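Local coordinates for transcription termination factor NusA (Planctomyces limnophilus, PDB 4MTN), which probably takes part in both termination and antitermination of transcription, binding directly to core RNA polymerase and to nascent RNA, at residues E317-Q320 and Q321-Q324; D285-L288 and S289-I292; A373-I376 and V377-E381. All coordinates share one frame; numbering follows the deposited sequence.

Contact 1 (E317-Q320 and Q321-Q324); sequences ELDQ and QLDQ
Leu318 and Leu322, one helical turn apart on helix 316-330, meet on its apolar side, where Leu318 CD1 lies 4.0 Å from Leu322 CD2. The two branched chains pass each other at a slant. Leu318 has its CG anti to the backbone N (chi1 174°), whereas Leu322 has its CG anti to the carbonyl carbon (chi1 -55°), and these different turns bring one methyl of each chain together. Leu318 is buried, resting on Leu280 and Leu282 of strand 278-282, while Leu322 reaches Leu349 in a loop farther along the chain; leucine suits both places, being bulky, flexible and wholly apolar. The backbone beneath is helical: Leu322 N donates to Leu318 O at 2.8 Å, and Asp323 N to Asp319 O at 3.3 Å. Gln321 N makes two weak bonds, to Glu317 O and Leu318 O.

The polar side is looser. Gln320, extended along its whole length, runs beside Gln324 in the same direction. On the flank between the leucines and these glutamines, Asp319 and Asp323 also stand a turn apart, but Asp319 OD1 and Asp323 OD2 are 6.9 Å from each other, and Asp319 has a weak, long ion pair with Arg315. The chemistry is that of an amphipathic helix: Leu318 packs on the sheet and Leu322 on the loop residue Leu349, while the amides and acids suit a face turned to water.

Contact 2 (D285-L288 and S289-I292); sequences DDQL and SLAI
Ala291 N donates to Gln287 O at 3.0 Å, and Ile292 N to Leu288 O at 3.3 Å, the second bond being the straighter at the hydrogen (160° against 146°). These i to i+4 bonds build helix 285-292, the short helix that leads into the GXXG loop of a type II KH domain, a fold that as a rule binds single-stranded nucleic acid. The side-chain amide of Gln287 is held from outside the helix, its OE1 accepting a hydrogen bond from the backbone N of Glu266. The chain bends at chi2 (-82°), and this swings the amide alongside Leu290, with Gln287 NE2 3.9 Å from Leu290 CD1. A glutamine suits this edge because it is long enough to fold over and lay its amide nitrogen against the Leu290 methyl while OE1 serves Glu266; Leu290 also touches Pro264.

The sheet side is apolar. Leu288, Ala291 and Ile292 all touch Val312 of strand 309-313, and the small, buried Ala291, which also meets Met262 and Ser265, lets the helix sit near the sheet. Over the last turn, Ile292 CG1 lies 3.3 Å from Leu288 O.

Contact 3 (A373-I376 and V377-E381); sequences ADVI and VEYAE
Val375 O receives the N-H of Tyr379 at 3.0 Å, one of the shortest hydrogen bonds across this part of the long C-terminal helix 370-399. The tyrosine also brings its ring to the same carbonyl, with Tyr379 CD2 3.2 Å from Val375 O, near the ring plane. One residue back, Glu378 N binds Asp374 O at 3.0 Å, while Val377 N to Ala373 O and Ala380 N to Ile376 O complete a regular run of i to i+4 bonds.

On the outer face, Val375 and Tyr379 lie side by side and point the same way. Val375 CG1, anti to its own backbone nitrogen (chi1 166°), approaches Tyr379 CE2 to 3.5 Å. The methyl lies in the plane of the ring, so it meets the aromatic edge rather than a face. A beta-branched valine fits here because it presents a compact methyl to that edge, and the tyrosine combines a broad apolar ring with a hydroxyl tolerable at an exposed site. Asp374 and Glu378 line another strip of the helix; Asp374 OD2 and Glu378 OE2 are 6.7 Å apart, so the like charges do not touch, although each may slightly raise the pKa of the other.

The opposite requirement, for apolar or small groups, governs the buried positions. Within the helix-hairpin-helix region, Ile376 touches Leu362 of helix 359-366 and the loop residues Val335 and Leu368, and Ala373 meets Met363 of that same helix. Ala380 touches Leu354 and Ser355 of helix 351-355, where a small residue fits, while Tyr379 reaches Ile332 and Pro333 in the loop after helix 316-330.

Overall arrangement
All three contacts are single helical stretches in the C-terminal part of the chain, met in the order 2, 1, 3. Contacts 1 and 2 have centres 19 Å apart and nearest atoms about 5 Å apart; Thr314 bridges them, touching Asp285 and hydrogen-bonding to Glu317 N. Contact 3 is centred 22 Å from contact 1 and 34 Å from contact 2. Leu349, which contact 1 touches, lies just before helix 351-355, against which contact 3 packs. Contact 2 belongs to the KH domain, contact 3 to the helix-hairpin-helix region, and contact 1 to the helix joining them. Nucleic acid would probably engage nearest contact 2, at the GXXG loop that follows helix 285-292.

Contact 1 (E317-Q320 and Q321-Q324)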
ATOM      1  N   GLU A 317      28.715 -18.743  14.378  1.00102.59           N
ATOM      2  CA  GLU A 317      28.279 -17.606  15.180  1.00 98.91           C
ATOM      3  C   GLU A 317      26.896 -17.858  15.771  1.00 91.81           C
ATOM      4  O   GLU A 317      26.464 -17.150  16.679  1.00 90.55           O
ATOM      5  CB  GLU A 317      28.281 -16.320  14.350  1.00100.67           C
ATOM      6  CG  GLU A 317      27.139 -16.194  13.360  1.00100.55           C
ATOM      7  CD  GLU A 317      27.300 -14.995  12.446  1.00102.04           C
ATOM      8  OE1 GLU A 317      28.446 -14.531  12.270  1.00102.95           O
ATOM      9  OE2 GLU A 317      26.282 -14.512  11.907  1.00102.19           O
ATOM     10  N   LEU A 318      26.204 -18.869  15.253  1.00 88.37           N
ATOM     11  CA  LEU A 318      24.937 -19.293  15.837  1.00 83.07           C
ATOM     12  C   LEU A 318      25.191 -20.088  17.111  1.00 86.13           C
ATOM     13  O   LEU A 318      24.544 -19.861  18.130  1.00 85.79           O
ATOM     14  CB  LEU A 318      24.125 -20.130  14.849  1.00 77.52           C
ATOM     15  CG  LEU A 318      22.839 -20.729  15.427  1.00 71.86           C
ATOM     16  CD1 LEU A 318      21.874 -19.629  15.853  1.00 66.48           C
ATOM     17  CD2 LEU A 318      22.178 -21.676  14.437  1.00 70.59           C
ATOM     18  N   ASP A 319      26.139 -21.018  17.043  1.00 91.38           N
ATOM     19  CA  ASP A 319      26.520 -21.824  18.199  1.00 97.62           C
ATOM     20  C   ASP A 319      27.012 -20.933  19.332  1.00 95.32           C
ATOM     21  O   ASP A 319      26.752 -21.199  20.505  1.00 93.99           O
ATOM     22  CB  ASP A 319      27.602 -22.837  17.818  1.00107.21           C
ATOM     23  CG  ASP A 319      27.174 -23.749  16.686  1.00110.84           C
ATOM     24  OD1 ASP A 319      25.959 -24.005  16.552  1.00111.59           O
ATOM     25  OD2 ASP A 319      28.054 -24.210  15.929  1.00113.49           O
ATOM     26  N   GLN A 320      27.723 -19.873  18.966  1.00 96.77           N
ATOM     27  CA  GLN A 320      28.180 -18.882  19.930  1.00 98.18           C
ATOM     28  C   GLN A 320      26.992 -18.101  20.482  1.00 91.78           C
ATOM     29  O   GLN A 320      26.983 -17.699  21.645  1.00 91.79           O
ATOM     30  CB  GLN A 320      29.191 -17.933  19.285  1.00104.33           C
ATOM     31  CG  GLN A 320      29.725 -16.855  20.213  1.00110.05           C
ATOM     32  CD  GLN A 320      30.634 -15.875  19.501  1.00115.88           C
ATOM     33  OE1 GLN A 320      30.952 -16.048  18.324  1.00118.59           O
ATOM     34  NE2 GLN A 320      31.059 -14.837  20.212  1.00117.77           N
ATOM     35  N   GLN A 321      25.986 -17.901  19.638  1.00 87.85           N
ATOM     36  CA  GLN A 321      24.796 -17.152  20.023  1.00 84.88           C
ATOM     37  C   GLN A 321      23.930 -17.954  20.991  1.00 83.76           C
ATOM     38  O   GLN A 321      23.313 -17.393  21.894  1.00 81.82           O
ATOM     39  CB  GLN A 321      23.981 -16.767  18.787  1.00 83.77           C
ATOM     40  CG  GLN A 321      23.189 -15.481  18.938  1.00 82.93           C
ATOM     41  CD  GLN A 321      24.041 -14.248  18.715  1.00 84.25           C
ATOM     42  OE1 GLN A 321      25.052 -14.297  18.015  1.00 84.05           O
ATOM     43  NE2 GLN A 321      23.636 -13.132  19.312  1.00 85.28           N
ATOM     44  N   LEU A 322      23.889 -19.269  20.796  1.00 86.29           N
ATOM     45  CA  LEU A 322      23.096 -20.149  21.649  1.00 85.70           C
ATOM     46  C   LEU A 322      23.686 -20.239  23.054  1.00 85.74           C
ATOM     47  O   LEU A 322      22.953 -20.262  24.041  1.00 84.98           O
ATOM     48  CB  LEU A 322      22.996 -21.550  21.038  1.00 87.55           C
ATOM     49  CG  LEU A 322      22.464 -21.675  19.608  1.00 86.23           C
ATOM     50  CD1 LEU A 322      22.480 -23.125  19.151  1.00 88.36           C
ATOM     51  CD2 LEU A 322      21.070 -21.084  19.478  1.00 82.60           C
ATOM     52  N   ASP A 323      25.012 -20.290  23.133  1.00 87.97           N
ATOM     53  CA  ASP A 323      25.705 -20.408  24.412  1.00 90.13           C
ATOM     54  C   ASP A 323      25.541 -19.155  25.265  1.00 85.77           C
ATOM     55  O   ASP A 323      25.300 -19.240  26.469  1.00 84.75           O
ATOM     56  CB  ASP A 323      27.194 -20.691  24.191  1.00 96.63           C
ATOM     57  CG  ASP A 323      27.446 -22.061  23.593  1.00101.02           C
ATOM     58  OD1 ASP A 323      26.697 -23.004  23.923  1.00103.08           O
ATOM     59  OD2 ASP A 323      28.396 -22.195  22.792  1.00102.63           O
ATOM     60  N   GLN A 324      25.673 -17.993  24.635  1.00 83.03           N
ATOM     61  CA  GLN A 324      25.582 -16.722  25.344  1.00 81.60           C
ATOM     62  C   GLN A 324      24.149 -16.408  25.759  1.00 78.07           C
ATOM     63  O   GLN A 324      23.919 -15.779  26.790  1.00 80.92           O
ATOM     64  CB  GLN A 324      26.136 -15.587  24.481  1.00 83.69           C
ATOM     65  CG  GLN A 324      27.617 -15.718  24.168  1.00 90.79           C
ATOM     66  CD  GLN A 324      28.122 -14.606  23.270  1.00 93.37           C
ATOM     67  OE1 GLN A 324      27.407 -13.642  22.993  1.00 94.46           O
ATOM     68  NE2 GLN A 324      29.361 -14.734  22.809  1.00 93.80           N
TER

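Contact 2 (D285-L288 and S289-I292)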
ATOM      1  N   ASP A 285      30.321 -18.146   5.409  1.00 87.83           N
ATOM      2  CA  ASP A 285      30.986 -16.849   5.530  1.00 90.81           C
ATOM      3  C   ASP A 285      31.098 -16.068   4.221  1.00 91.20           C
ATOM      4  O   ASP A 285      30.811 -14.872   4.183  1.00 87.06           O
ATOM      5  CB  ASP A 285      32.383 -17.036   6.123  1.00 96.37           C
ATOM      6  CG  ASP A 285      32.357 -17.745   7.462  1.00 99.76           C
ATOM      7  OD1 ASP A 285      32.141 -17.069   8.489  1.00100.14           O
ATOM      8  OD2 ASP A 285      32.553 -18.978   7.486  1.00102.80           O
ATOM      9  N   ASP A 286      31.515 -16.740   3.152  1.00 96.96           N
ATOM     10  CA  ASP A 286      31.721 -16.070   1.872  1.00100.88           C
ATOM     11  C   ASP A 286      30.406 -15.610   1.245  1.00 98.05           C
ATOM     12  O   ASP A 286      30.386 -14.688   0.429  1.00 99.29           O
ATOM     13  CB  ASP A 286      32.476 -16.985   0.902  1.00109.22           C
ATOM     14  CG  ASP A 286      31.910 -18.392   0.857  1.00114.43           C
ATOM     15  OD1 ASP A 286      30.679 -18.550   0.988  1.00117.24           O
ATOM     16  OD2 ASP A 286      32.699 -19.345   0.687  1.00117.83           O
ATOM     17  N   GLN A 287      29.310 -16.257   1.629  1.00 95.05           N
ATOM     18  CA  GLN A 287      27.994 -15.909   1.105  1.00 92.70           C
ATOM     19  C   GLN A 287      27.239 -14.951   2.025  1.00 89.77           C
ATOM     20  O   GLN A 287      26.125 -14.535   1.713  1.00 88.82           O
ATOM     21  CB  GLN A 287      27.162 -17.174   0.880  1.00 94.66           C
ATOM     22  CG  GLN A 287      27.596 -18.022  -0.306  1.00 98.95           C
ATOM     23  CD  GLN A 287      27.047 -17.512  -1.626  1.00101.90           C
ATOM     24  OE1 GLN A 287      26.217 -18.168  -2.258  1.00104.95           O
ATOM     25  NE2 GLN A 287      27.514 -16.346  -2.054  1.00102.31           N
ATOM     26  N   LEU A 288      27.851 -14.607   3.153  1.00 87.63           N
ATOM     27  CA  LEU A 288      27.194 -13.787   4.170  1.00 80.50           C
ATOM     28  C   LEU A 288      26.895 -12.371   3.682  1.00 79.73           C
ATOM     29  O   LEU A 288      25.805 -11.847   3.912  1.00 77.38           O
ATOM     30  CB  LEU A 288      28.052 -13.726   5.436  1.00 79.28           C
ATOM     31  CG  LEU A 288      27.513 -12.890   6.600  1.00 74.37           C
ATOM     32  CD1 LEU A 288      26.190 -13.448   7.099  1.00 71.82           C
ATOM     33  CD2 LEU A 288      28.532 -12.821   7.729  1.00 72.91           C
ATOM     34  N   SER A 289      27.865 -11.758   3.013  1.00 82.13           N
ATOM     35  CA  SER A 289      27.713 -10.391   2.521  1.00 80.27           C
ATOM     36  C   SER A 289      26.684 -10.307   1.399  1.00 75.98           C
ATOM     37  O   SER A 289      25.911  -9.352   1.321  1.00 71.32           O
ATOM     38  CB  SER A 289      29.058  -9.845   2.035  1.00 83.09           C
ATOM     39  OG  SER A 289      28.912  -8.551   1.475  1.00 82.67           O
ATOM     40  N   LEU A 290      26.679 -11.314   0.533  1.00 77.78           N
ATOM     41  CA  LEU A 290      25.762 -11.342  -0.598  1.00 75.23           C
ATOM     42  C   LEU A 290      24.334 -11.591  -0.122  1.00 76.37           C
ATOM     43  O   LEU A 290      23.376 -11.064  -0.692  1.00 74.27           O
ATOM     44  CB  LEU A 290      26.193 -12.415  -1.603  1.00 76.22           C
ATOM     45  CG  LEU A 290      25.785 -12.240  -3.067  1.00 75.53           C
ATOM     46  CD1 LEU A 290      26.758 -12.980  -3.973  1.00 79.72           C
ATOM     47  CD2 LEU A 290      24.367 -12.733  -3.305  1.00 73.08           C
ATOM     48  N   ALA A 291      24.201 -12.395   0.930  1.00 75.80           N
ATOM     49  CA  ALA A 291      22.897 -12.720   1.495  1.00 71.98           C
ATOM     50  C   ALA A 291      22.209 -11.471   2.032  1.00 76.36           C
ATOM     51  O   ALA A 291      21.031 -11.242   1.765  1.00 77.20           O
ATOM     52  CB  ALA A 291      23.041 -13.764   2.596  1.00 70.00           C
ATOM     53  N   ILE A 292      22.956 -10.664   2.779  1.00 79.17           N
ATOM     54  CA  ILE A 292      22.424  -9.446   3.380  1.00 77.65           C
ATOM     55  C   ILE A 292      22.066  -8.396   2.331  1.00 77.56           C
ATOM     56  O   ILE A 292      20.949  -7.878   2.316  1.00 73.34           O
ATOM     57  CB  ILE A 292      23.431  -8.828   4.372  1.00 81.67           C
ATOM     58  CG1 ILE A 292      23.737  -9.812   5.506  1.00 83.91           C
ATOM     59  CG2 ILE A 292      22.898  -7.518   4.928  1.00 80.72           C
ATOM     60  CD1 ILE A 292      22.517 -10.247   6.285  1.00 82.15           C
TER

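Contact 3 (A373-I376 and V377-E381)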
ATOM      1  N   ALA A 373       5.317 -14.143  34.467  1.00 68.56           N
ATOM      2  CA  ALA A 373       5.564 -13.940  33.045  1.00 67.68           C
ATOM      3  C   ALA A 373       5.837 -12.472  32.734  1.00 63.62           C
ATOM      4  O   ALA A 373       6.755 -12.150  31.981  1.00 62.12           O
ATOM      5  CB  ALA A 373       4.388 -14.445  32.225  1.00 68.40           C
ATOM      6  N   ASP A 374       5.032 -11.590  33.320  1.00 63.04           N
ATOM      7  CA  ASP A 374       5.161 -10.155  33.086  1.00 61.76           C
ATOM      8  C   ASP A 374       6.488  -9.622  33.616  1.00 57.64           C
ATOM      9  O   ASP A 374       7.129  -8.787  32.979  1.00 54.05           O
ATOM     10  CB  ASP A 374       3.999  -9.400  33.733  1.00 68.97           C
ATOM     11  CG  ASP A 374       2.651  -9.813  33.173  1.00 77.51           C
ATOM     12  OD1 ASP A 374       2.593 -10.228  31.996  1.00 77.91           O
ATOM     13  OD2 ASP A 374       1.648  -9.721  33.912  1.00 81.82           O
ATOM     14  N   VAL A 375       6.888 -10.113  34.786  1.00 56.31           N
ATOM     15  CA  VAL A 375       8.139  -9.700  35.414  1.00 53.58           C
ATOM     16  C   VAL A 375       9.338 -10.007  34.519  1.00 54.52           C
ATOM     17  O   VAL A 375      10.213  -9.161  34.328  1.00 51.67           O
ATOM     18  CB  VAL A 375       8.327 -10.384  36.785  1.00 53.49           C
ATOM     19  CG1 VAL A 375       9.755 -10.223  37.277  1.00 55.73           C
ATOM     20  CG2 VAL A 375       7.347  -9.815  37.797  1.00 53.94           C
ATOM     21  N   ILE A 376       9.362 -11.217  33.968  1.00 55.18           N
ATOM     22  CA  ILE A 376      10.428 -11.640  33.065  1.00 52.40           C
ATOM     23  C   ILE A 376      10.513 -10.728  31.844  1.00 55.73           C
ATOM     24  O   ILE A 376      11.602 -10.311  31.442  1.00 51.13           O
ATOM     25  CB  ILE A 376      10.227 -13.098  32.604  1.00 59.58           C
ATOM     26  CG1 ILE A 376      10.408 -14.054  33.786  1.00 54.23           C
ATOM     27  CG2 ILE A 376      11.194 -13.451  31.482  1.00 52.94           C
ATOM     28  CD1 ILE A 376      10.339 -15.517  33.406  1.00 55.27           C
ATOM     29  N   VAL A 377       9.357 -10.415  31.266  1.00 51.33           N
ATOM     30  CA  VAL A 377       9.286  -9.524  30.115  1.00 60.50           C
ATOM     31  C   VAL A 377       9.866  -8.151  30.451  1.00 60.23           C
ATOM     32  O   VAL A 377      10.581  -7.556  29.644  1.00 62.13           O
ATOM     33  CB  VAL A 377       7.833  -9.367  29.616  1.00 59.64           C
ATOM     34  CG1 VAL A 377       7.746  -8.316  28.519  1.00 50.01           C
ATOM     35  CG2 VAL A 377       7.300 -10.702  29.119  1.00 51.21           C
ATOM     36  N   GLU A 378       9.570  -7.662  31.653  1.00 56.69           N
ATOM     37  CA  GLU A 378      10.078  -6.367  32.098  1.00 59.67           C
ATOM     38  C   GLU A 378      11.600  -6.378  32.239  1.00 60.91           C
ATOM     39  O   GLU A 378      12.260  -5.370  31.987  1.00 61.28           O
ATOM     40  CB  GLU A 378       9.431  -5.958  33.422  1.00 63.16           C
ATOM     41  CG  GLU A 378       7.952  -5.626  33.311  1.00 68.99           C
ATOM     42  CD  GLU A 378       7.433  -4.854  34.509  1.00 74.05           C
ATOM     43  OE1 GLU A 378       8.252  -4.227  35.212  1.00 76.77           O
ATOM     44  OE2 GLU A 378       6.208  -4.873  34.747  1.00 76.73           O
ATOM     45  N   TYR A 379      12.149  -7.519  32.648  1.00 58.94           N
ATOM     46  CA  TYR A 379      13.597  -7.684  32.718  1.00 55.57           C
ATOM     47  C   TYR A 379      14.221  -7.578  31.334  1.00 53.51           C
ATOM     48  O   TYR A 379      15.231  -6.899  31.147  1.00 53.56           O
ATOM     49  CB  TYR A 379      13.964  -9.030  33.346  1.00 51.30           C
ATOM     50  CG  TYR A 379      14.101  -8.997  34.849  1.00 54.49           C
ATOM     51  CD1 TYR A 379      15.279  -8.570  35.448  1.00 57.46           C
ATOM     52  CD2 TYR A 379      13.059  -9.405  35.669  1.00 55.58           C
ATOM     53  CE1 TYR A 379      15.411  -8.543  36.823  1.00 58.17           C
ATOM     54  CE2 TYR A 379      13.181  -9.382  37.041  1.00 59.22           C
ATOM     55  CZ  TYR A 379      14.358  -8.950  37.615  1.00 59.01           C
ATOM     56  OH  TYR A 379      14.482  -8.928  38.985  1.00 57.47           O
ATOM     57  N   ALA A 380      13.609  -8.258  30.370  1.00 50.21           N
ATOM     58  CA  ALA A 380      14.105  -8.265  29.000  1.00 57.10           C
ATOM     59  C   ALA A 380      14.024  -6.874  28.382  1.00 55.26           C
ATOM     60  O   ALA A 380      14.904  -6.476  27.621  1.00 55.87           O
ATOM     61  CB  ALA A 380      13.327  -9.267  28.162  1.00 54.76           C
ATOM     62  N   GLU A 381      12.969  -6.138  28.714  1.00 55.67           N
ATOM     63  CA  GLU A 381      12.807  -4.773  28.230  1.00 57.73           C
ATOM     64  C   GLU A 381      13.905  -3.870  28.781  1.00 56.23           C
ATOM     65  O   GLU A 381      14.517  -3.100  28.041  1.00 54.79           O
ATOM     66  CB  GLU A 381      11.431  -4.223  28.610  1.00 60.82           C
ATOM     67  CG  GLU A 381      10.277  -4.848  27.844  1.00 68.03           C
ATOM     68  CD  GLU A 381       8.926  -4.335  28.305  1.00 76.66           C
ATOM     69  OE1 GLU A 381       8.877  -3.609  29.320  1.00 81.12           O
ATOM     70  OE2 GLU A 381       7.911  -4.658  27.650  1.00 77.77           O
TER